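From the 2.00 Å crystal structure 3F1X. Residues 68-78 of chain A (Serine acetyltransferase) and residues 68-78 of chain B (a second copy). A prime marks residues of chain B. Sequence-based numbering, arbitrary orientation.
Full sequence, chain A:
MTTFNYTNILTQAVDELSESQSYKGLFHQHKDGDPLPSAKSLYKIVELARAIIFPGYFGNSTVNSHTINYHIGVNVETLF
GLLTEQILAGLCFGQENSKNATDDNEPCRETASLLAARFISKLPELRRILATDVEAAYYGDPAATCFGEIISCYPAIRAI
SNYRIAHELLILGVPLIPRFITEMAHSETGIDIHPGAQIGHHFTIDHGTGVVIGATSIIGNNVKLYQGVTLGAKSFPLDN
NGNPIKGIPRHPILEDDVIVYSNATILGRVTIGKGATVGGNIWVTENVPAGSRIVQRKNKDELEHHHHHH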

# COMPACT_ATOMS: atom_id res chain seq x y z
N ILE A 68 4.30 -4.10 26.61
CA ILE A 68 5.38 -3.17 26.36
C ILE A 68 6.69 -3.87 26.00
O ILE A 68 7.36 -3.52 25.03
CB ILE A 68 5.66 -2.26 27.57
CG1 ILE A 68 4.42 -1.43 27.88
CG2 ILE A 68 6.85 -1.35 27.27
CD1 ILE A 68 4.03 -0.48 26.78
N ASN A 69 7.06 -4.85 26.82
CA ASN A 69 8.29 -5.60 26.62
C ASN A 69 8.29 -6.42 25.33
O ASN A 69 9.31 -6.48 24.64
CB ASN A 69 8.55 -6.48 27.84
CG ASN A 69 8.73 -5.66 29.12
OD1 ASN A 69 8.72 -6.19 30.23
ND2 ASN A 69 8.91 -4.34 28.96
N TYR A 70 7.16 -7.03 25.00
CA TYR A 70 7.07 -7.82 23.77
C TYR A 70 7.40 -6.90 22.60
O TYR A 70 8.20 -7.25 21.74
CB TYR A 70 5.66 -8.39 23.57
CG TYR A 70 5.18 -9.34 24.65
CD1 TYR A 70 6.02 -10.32 25.16
CD2 TYR A 70 3.89 -9.25 25.15
CE1 TYR A 70 5.59 -11.19 26.17
CE2 TYR A 70 3.44 -10.12 26.15
CZ TYR A 70 4.29 -11.09 26.66
OH TYR A 70 3.85 -11.95 27.64
N HIS A 71 6.79 -5.72 22.59
CA HIS A 71 7.03 -4.77 21.51
C HIS A 71 8.47 -4.27 21.44
O HIS A 71 8.99 -4.07 20.34
CB HIS A 71 6.06 -3.59 21.60
CG HIS A 71 4.74 -3.87 20.96
ND1 HIS A 71 3.58 -4.09 21.68
CD2 HIS A 71 4.40 -4.03 19.66
CE1 HIS A 71 2.59 -4.37 20.85
NE2 HIS A 71 3.06 -4.34 19.62
N ILE A 72 9.11 -4.08 22.59
CA ILE A 72 10.50 -3.64 22.60
C ILE A 72 11.37 -4.74 21.96
O ILE A 72 12.29 -4.45 21.19
CB ILE A 72 10.99 -3.38 24.04
CG1 ILE A 72 10.33 -2.11 24.58
CG2 ILE A 72 12.52 -3.26 24.07
CD1 ILE A 72 10.61 -1.84 26.05
N GLY A 73 11.04 -5.99 22.27
CA GLY A 73 11.79 -7.12 21.74
C GLY A 73 11.68 -7.23 20.23
O GLY A 73 12.69 -7.40 19.54
N VAL A 74 10.45 -7.14 19.72
CA VAL A 74 10.23 -7.23 18.28
C VAL A 74 10.83 -6.01 17.58
O VAL A 74 11.47 -6.14 16.54
CB VAL A 74 8.72 -7.31 17.95
CG1 VAL A 74 8.51 -7.30 16.44
CG2 VAL A 74 8.12 -8.57 18.57
N ASN A 75 10.62 -4.83 18.16
CA ASN A 75 11.14 -3.60 17.56
C ASN A 75 12.66 -3.56 17.50
O ASN A 75 13.24 -3.10 16.51
CB ASN A 75 10.58 -2.39 18.32
CG ASN A 75 9.10 -2.19 18.06
OD1 ASN A 75 8.43 -1.39 18.72
ND2 ASN A 75 8.57 -2.91 17.09
N VAL A 76 13.32 -4.04 18.55
CA VAL A 76 14.78 -4.06 18.55
C VAL A 76 15.30 -4.97 17.42
O VAL A 76 16.27 -4.64 16.75
CB VAL A 76 15.34 -4.56 19.90
CG1 VAL A 76 16.79 -4.97 19.74
CG2 VAL A 76 15.23 -3.44 20.95
N GLU A 77 14.63 -6.10 17.22
CA GLU A 77 15.04 -7.04 16.16
C GLU A 77 14.83 -6.45 14.77
O GLU A 77 15.69 -6.58 13.89
CB GLU A 77 14.24 -8.34 16.27
CG GLU A 77 14.45 -9.29 15.08
CD GLU A 77 13.53 -10.52 15.13
OE1 GLU A 77 12.32 -10.35 15.38
OE2 GLU A 77 14.02 -11.64 14.91
N THR A 78 13.69 -5.80 14.55
CA THR A 78 13.42 -5.21 13.25
C THR A 78 14.45 -4.12 12.98
O THR A 78 15.01 -4.02 11.88
CB THR A 78 12.01 -4.58 13.20
OG1 THR A 78 11.03 -5.53 13.65
CG2 THR A 78 11.69 -4.13 11.77
N ILE B 68 11.16 -15.53 19.44
CA ILE B 68 9.92 -16.28 19.24
C ILE B 68 8.81 -15.83 20.19
O ILE B 68 7.68 -15.58 19.77
CB ILE B 68 10.12 -17.78 19.45
CG1 ILE B 68 11.13 -18.32 18.43
CG2 ILE B 68 8.79 -18.51 19.30
CD1 ILE B 68 10.66 -18.19 17.00
N ASN B 69 9.15 -15.74 21.48
CA ASN B 69 8.19 -15.35 22.50
C ASN B 69 7.71 -13.91 22.34
O ASN B 69 6.52 -13.63 22.53
CB ASN B 69 8.81 -15.58 23.88
CG ASN B 69 9.14 -17.05 24.13
OD1 ASN B 69 9.84 -17.39 25.08
ND2 ASN B 69 8.61 -17.92 23.27
N TYR B 70 8.61 -13.00 21.97
CA TYR B 70 8.22 -11.60 21.77
C TYR B 70 7.14 -11.57 20.70
O TYR B 70 6.11 -10.92 20.88
CB TYR B 70 9.40 -10.74 21.30
CG TYR B 70 10.57 -10.67 22.27
CD1 TYR B 70 10.36 -10.49 23.64
CD2 TYR B 70 11.88 -10.78 21.82
CE1 TYR B 70 11.43 -10.43 24.54
CE2 TYR B 70 12.96 -10.71 22.71
CZ TYR B 70 12.73 -10.54 24.06
OH TYR B 70 13.79 -10.46 24.94
N HIS B 71 7.37 -12.27 19.60
CA HIS B 71 6.40 -12.30 18.51
C HIS B 71 5.07 -12.92 18.89
O HIS B 71 4.02 -12.46 18.42
CB HIS B 71 6.99 -12.99 17.28
CG HIS B 71 7.81 -12.07 16.43
ND1 HIS B 71 9.19 -12.13 16.37
CD2 HIS B 71 7.45 -11.02 15.65
CE1 HIS B 71 9.64 -11.17 15.59
NE2 HIS B 71 8.61 -10.48 15.14
N ILE B 72 5.09 -13.96 19.73
CA ILE B 72 3.85 -14.59 20.16
C ILE B 72 3.05 -13.57 20.99
O ILE B 72 1.82 -13.48 20.86
CB ILE B 72 4.14 -15.84 21.03
CG1 ILE B 72 4.68 -16.96 20.14
CG2 ILE B 72 2.86 -16.28 21.75
CD1 ILE B 72 5.15 -18.18 20.92
N GLY B 73 3.75 -12.81 21.81
CA GLY B 73 3.11 -11.81 22.65
C GLY B 73 2.45 -10.71 21.85
O GLY B 73 1.29 -10.35 22.10
N VAL B 74 3.17 -10.17 20.88
CA VAL B 74 2.63 -9.11 20.03
C VAL B 74 1.50 -9.65 19.16
O VAL B 74 0.46 -9.02 19.02
CB VAL B 74 3.73 -8.50 19.12
CG1 VAL B 74 3.11 -7.46 18.19
CG2 VAL B 74 4.82 -7.86 19.98
N ASN B 75 1.71 -10.84 18.58
CA ASN B 75 0.70 -11.44 17.72
C ASN B 75 -0.60 -11.77 18.45
O ASN B 75 -1.68 -11.57 17.91
CB ASN B 75 1.29 -12.69 17.05
CG ASN B 75 2.34 -12.34 16.00
OD1 ASN B 75 3.05 -13.20 15.50
ND2 ASN B 75 2.43 -11.06 15.68
N VAL B 76 -0.49 -12.26 19.68
CA VAL B 76 -1.69 -12.57 20.45
C VAL B 76 -2.50 -11.29 20.70
O VAL B 76 -3.73 -11.30 20.63
CB VAL B 76 -1.34 -13.23 21.81
CG1 VAL B 76 -2.53 -13.14 22.74
CG2 VAL B 76 -0.95 -14.70 21.59
N GLU B 77 -1.81 -10.19 20.99
CA GLU B 77 -2.48 -8.91 21.25
C GLU B 77 -3.17 -8.37 19.99
O GLU B 77 -4.30 -7.89 20.05
CB GLU B 77 -1.48 -7.87 21.75
CG GLU B 77 -2.05 -6.45 21.84
CD GLU B 77 -1.00 -5.40 22.20
OE1 GLU B 77 0.09 -5.42 21.59
OE2 GLU B 77 -1.27 -4.55 23.07
N THR B 78 -2.48 -8.44 18.85
CA THR B 78 -3.06 -7.94 17.61
C THR B 78 -4.29 -8.78 17.28
O THR B 78 -5.35 -8.25 16.91
CB THR B 78 -2.06 -8.06 16.44
OG1 THR B 78 -0.81 -7.46 16.80
CG2 THR B 78 -2.63 -7.37 15.20

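The two copies of helix 68-78 pack across an exact two-fold axis, their axes 8.1 Å apart at closest approach and their N-to-C directions 121° apart, so each contact described for chain A recurs with the chains exchanged. Together the stretches bury 520 Å², and no hydrogen bond passes between them.

Ile68 points away from the partner, and Asn69 contributes little, the end of its side chain leading away, although its backbone O is 4.3 Å from Tyr70′ CD1. The helices come closest in register at Tyr70, where the CA atoms of Tyr70 and Tyr70′ are 4.4 Å apart. So close an approach brings Tyr70 CB within 3.7 Å of Tyr70′ O. With chi1 in the m well, the Tyr70 ring lies over the backbone of Gly73′: Gly73′ CA sits 3.8 Å from the centroid of the Tyr70 ring and 15° off its normal, a CH-pi contact.

The CA-to-CB bond of His71 points away, yet its ring comes back to the interface. Val74′ CG2 covers one face, 3.9 Å from the centroid of the His71 ring in a second CH-pi contact. ND1 of His71 is hydrogen-bonded to a residue flanking the stretches.

Gly73 in turn receives the Tyr70′ ring. Its lack of a side chain is essential to this fit, since an ideal CB would point toward the partner and fall 2.4 Å from Tyr70′ CG. One residue on, Val74 occupies the apolar centre: its CG2 is 3.7 Å from both Tyr70′ CB and Val74′ CG2, the latter contact joining equivalent atoms across the axis. The same methyl lies over the His71′ ring. Finally, the CA-to-CB bond of Glu77 points toward the partner; its OE1 comes too close to the His71′ ring in the model for the pair to be read as an interaction, and both carboxylate oxygens have hydrogen-bonding partners outside the two stretches.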